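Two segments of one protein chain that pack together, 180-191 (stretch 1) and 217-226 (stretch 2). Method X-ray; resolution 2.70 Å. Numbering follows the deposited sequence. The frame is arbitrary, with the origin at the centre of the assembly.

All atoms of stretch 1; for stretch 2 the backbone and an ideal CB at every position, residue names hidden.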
# COMPACT_ATOMS: atom_id res chain seq x y z
N VAL C 180 -19.41 0.44 -7.43
CA VAL C 180 -19.42 0.79 -5.98
C VAL C 180 -17.97 0.88 -5.48
O VAL C 180 -17.12 0.15 -6.03
CB VAL C 180 -20.23 -0.23 -5.16
CG1 VAL C 180 -20.47 0.25 -3.73
CG2 VAL C 180 -21.56 -0.57 -5.83
N MET C 181 -17.71 1.73 -4.49
CA MET C 181 -16.38 1.92 -3.86
C MET C 181 -16.54 2.21 -2.36
O MET C 181 -17.25 3.18 -2.03
CB MET C 181 -15.61 3.07 -4.51
CG MET C 181 -14.90 2.68 -5.79
SD MET C 181 -13.52 1.55 -5.48
CE MET C 181 -12.86 1.37 -7.14
N LEU C 182 -15.90 1.41 -1.51
CA LEU C 182 -15.79 1.65 -0.05
C LEU C 182 -14.51 2.46 0.21
O LEU C 182 -13.47 1.84 0.52
CB LEU C 182 -15.76 0.31 0.70
CG LEU C 182 -17.12 -0.37 0.91
CD1 LEU C 182 -18.01 0.46 1.82
CD2 LEU C 182 -17.82 -0.65 -0.41
N CYS C 183 -14.60 3.78 0.06
CA CYS C 183 -13.48 4.74 0.26
C CYS C 183 -13.54 5.32 1.67
O CYS C 183 -14.66 5.55 2.17
CB CYS C 183 -13.52 5.86 -0.78
SG CYS C 183 -14.94 6.97 -0.58
N GLY C 184 -12.38 5.56 2.29
CA GLY C 184 -12.27 6.14 3.64
C GLY C 184 -10.86 6.03 4.20
O GLY C 184 -9.91 5.87 3.41
N ALA C 185 -10.74 6.10 5.53
CA ALA C 185 -9.46 6.09 6.27
C ALA C 185 -9.67 5.56 7.69
O ALA C 185 -10.83 5.49 8.14
CB ALA C 185 -8.87 7.48 6.28
N SER C 186 -8.57 5.20 8.37
CA SER C 186 -8.55 4.70 9.77
C SER C 186 -7.16 4.92 10.37
O SER C 186 -6.17 4.83 9.62
CB SER C 186 -8.96 3.25 9.83
OG SER C 186 -8.99 2.80 11.18
N GLU C 187 -7.11 5.13 11.69
CA GLU C 187 -5.84 5.34 12.42
C GLU C 187 -5.98 4.86 13.87
O GLU C 187 -7.04 5.05 14.47
CB GLU C 187 -5.50 6.83 12.49
CG GLU C 187 -5.06 7.45 11.19
CD GLU C 187 -3.69 7.05 10.67
OE1 GLU C 187 -3.38 7.40 9.54
OE2 GLU C 187 -2.96 6.38 11.40
N HIS C 188 -4.92 4.24 14.39
CA HIS C 188 -4.74 3.85 15.81
C HIS C 188 -3.44 4.47 16.33
O HIS C 188 -2.36 4.07 15.85
CB HIS C 188 -4.75 2.32 15.96
CG HIS C 188 -4.59 1.86 17.37
ND1 HIS C 188 -5.65 1.83 18.26
CD2 HIS C 188 -3.51 1.42 18.05
CE1 HIS C 188 -5.22 1.39 19.42
NE2 HIS C 188 -3.92 1.13 19.32
N LEU C 189 -3.54 5.42 17.28
CA LEU C 189 -2.41 6.25 17.77
C LEU C 189 -2.13 5.97 19.25
O LEU C 189 -1.29 6.68 19.83
CB LEU C 189 -2.76 7.73 17.56
CG LEU C 189 -3.22 8.12 16.16
CD1 LEU C 189 -3.68 9.57 16.13
CD2 LEU C 189 -2.12 7.89 15.13
N SER C 190 -2.80 4.97 19.85
CA SER C 190 -2.78 4.69 21.31
C SER C 190 -1.63 3.74 21.68
O SER C 190 -1.43 3.52 22.90
CB SER C 190 -4.11 4.15 21.78
OG SER C 190 -5.11 5.15 21.67
N SER C 191 -0.91 3.18 20.70
CA SER C 191 0.24 2.26 20.91
C SER C 191 1.43 3.05 21.46
O SER C 191 1.75 4.11 20.93
CB SER C 191 0.59 1.50 19.66
OG SER C 191 1.06 2.38 18.64
N UNK C 217 -5.23 18.71 20.23
CA UNK C 217 -5.03 17.30 20.66
C UNK C 217 -5.04 16.40 19.42
O UNK C 217 -5.11 16.94 18.29
CB UNK C 217 -6.11 16.86 21.65
N UNK C 218 -4.94 15.08 19.62
CA UNK C 218 -5.08 14.03 18.57
C UNK C 218 -6.22 13.08 18.96
O UNK C 218 -6.48 12.92 20.17
CB UNK C 218 -3.78 13.25 18.39
N UNK C 219 -6.87 12.48 17.97
CA UNK C 219 -7.96 11.50 18.21
C UNK C 219 -7.82 10.35 17.21
O UNK C 219 -7.54 10.61 16.05
CB UNK C 219 -9.34 12.16 18.08
N UNK C 220 -8.05 9.12 17.67
CA UNK C 220 -7.99 7.94 16.77
C UNK C 220 -9.41 7.58 16.34
O UNK C 220 -10.36 8.18 16.83
CB UNK C 220 -7.32 6.75 17.46
N UNK C 221 -9.53 6.62 15.43
CA UNK C 221 -10.84 6.14 14.95
C UNK C 221 -10.81 5.86 13.46
O UNK C 221 -9.72 5.54 12.94
CB UNK C 221 -11.94 7.16 15.26
N UNK C 222 -11.96 5.97 12.80
CA UNK C 222 -12.15 5.66 11.36
C UNK C 222 -13.37 6.40 10.81
O UNK C 222 -14.27 6.74 11.60
CB UNK C 222 -12.32 4.15 11.15
N UNK C 223 -13.37 6.64 9.49
CA UNK C 223 -14.46 7.28 8.73
C UNK C 223 -14.45 6.72 7.30
O UNK C 223 -13.37 6.72 6.68
CB UNK C 223 -14.31 8.80 8.72
N UNK C 224 -15.60 6.24 6.82
CA UNK C 224 -15.77 5.61 5.48
C UNK C 224 -17.05 6.12 4.82
O UNK C 224 -18.03 6.43 5.53
CB UNK C 224 -15.81 4.08 5.59
N UNK C 225 -17.02 6.21 3.48
CA UNK C 225 -18.17 6.59 2.61
C UNK C 225 -18.41 5.47 1.60
O UNK C 225 -17.43 4.83 1.18
CB UNK C 225 -17.91 7.91 1.89
N UNK C 226 -19.68 5.24 1.24
CA UNK C 226 -20.08 4.33 0.13
C UNK C 226 -20.33 5.19 -1.12
O UNK C 226 -21.48 5.62 -1.32
CB UNK C 226 -21.33 3.52 0.49

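Stretch 2 runs antiparallel to strand 180-187. Along the strand, from 222 on, successive CBs point to alternate faces of the sheet.

At position 217 the ideal CB has nothing of stretch 1 within 5.5 Å. It is Asp 217, which makes no contact with stretch 1.

At 218 the CB points toward stretch 1 and lies 4.3 Å from Leu 189 CD1. An apolar side chain of almost any size would suit. It is Phe 218. Its CB touches Leu 189, but its ring leads away.

Position 219 points away, and stretch 1 leaves the choice open. It is Ser 219.

Position 220 points toward stretch 1, where the chain leaves the strand. The CB is 3.4 Å from Glu 187 O. Leu 189 N and Ser 190 OG offer donors, and the His 188 ring lies near, so a side chain with an acceptor at its end fits: Asp, Asn, Glu or Gln, with the longer pair reaching further. It is Glu 220. Its OE2 accepts a hydrogen bond from Ser 190 OG at 2.7 Å and a weak one from Leu 189 N at 3.3 Å.

At 221 phi/psi is 141/-152. A CB would be jammed against the carbonyl O of the residue before, which calls for glycine. It is Gly 221. The pair with Glu 187 is held by Glu 187 N to Gly 221 O at 2.9 Å and Gly 221 N to Glu 187 O at 3.1 Å.

At 222 the CB shares a face with Ser 186. It is 3.6 Å from both Ser 186 OG and Ala 185 O. A small residue such as Ala or Ser suits this close spot. It is Ala 222, whose methyl packs on the serine hydroxyl.

Position 223 lies on the other face, beside Ala 185. Its CB is 4.8 Å from Ala 185 O, so stretch 1 imposes little on size. It is Ala 223, and its backbone pairs with Ala 185 in both directions.

At 224 the partner is Gly 184, which offers no side chain. The space above its CA suits a broad, flat group; a large aliphatic one is also plausible. It is Phe 224. The ring covers the glycine, with Gly 184 CA 3.8 Å from the centroid of the Phe 224 ring in a CH-pi contact. A CB on Gly 184 would clash with Phe 224 CG.

At 225 the CB is 4.0 Å from Cys 183 SG. An apolar residue suits. It is Leu 225, whose CB packs on that sulfur. Leu 225 N bonds Cys 183 O at 2.8 Å; the return bond is weak.

At 226 Leu 182 CD1 and Val 180 CG1 form an apolar patch. Val, Ile or Leu would suit. It is Val 226: its CG2 meets Leu 182 CD1 at 3.8 Å, and its CG1 meets Val 180 CG1 at 4.0 Å.

Stretch 2 217-226: DFSEGAAFLV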
# COMPACT_ATOMS: atom_id res chain seq x y z
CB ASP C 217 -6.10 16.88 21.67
CG ASP C 217 -6.11 17.71 22.94
OD1 ASP C 217 -5.01 17.95 23.49
OD2 ASP C 217 -7.21 18.11 23.37
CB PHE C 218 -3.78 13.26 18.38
CG PHE C 218 -2.57 14.11 18.08
CD1 PHE C 218 -2.23 14.40 16.77
CD2 PHE C 218 -1.78 14.61 19.10
CE1 PHE C 218 -1.12 15.18 16.49
CE2 PHE C 218 -0.67 15.39 18.82
CZ PHE C 218 -0.34 15.68 17.51
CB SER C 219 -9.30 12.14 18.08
OG SER C 219 -9.43 13.20 18.99
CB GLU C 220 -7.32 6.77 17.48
CG GLU C 220 -8.08 6.30 18.71
CD GLU C 220 -7.40 5.15 19.42
OE1 GLU C 220 -8.06 4.45 20.20
OE2 GLU C 220 -6.19 4.98 19.22
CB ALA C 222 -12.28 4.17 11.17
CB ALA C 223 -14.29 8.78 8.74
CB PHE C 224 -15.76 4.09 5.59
CG PHE C 224 -14.39 3.46 5.54
CD1 PHE C 224 -13.62 3.35 6.68
CD2 PHE C 224 -13.87 3.00 4.34
CE1 PHE C 224 -12.36 2.78 6.63
CE2 PHE C 224 -12.60 2.43 4.29
CZ PHE C 224 -11.85 2.32 5.43
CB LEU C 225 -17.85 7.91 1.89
CG LEU C 225 -17.62 9.12 2.79
CD1 LEU C 225 -16.14 9.27 3.15
CD2 LEU C 225 -18.12 10.39 2.12
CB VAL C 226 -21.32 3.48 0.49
CG1 VAL C 226 -21.72 2.54 -0.64
CG2 VAL C 226 -21.11 2.70 1.78
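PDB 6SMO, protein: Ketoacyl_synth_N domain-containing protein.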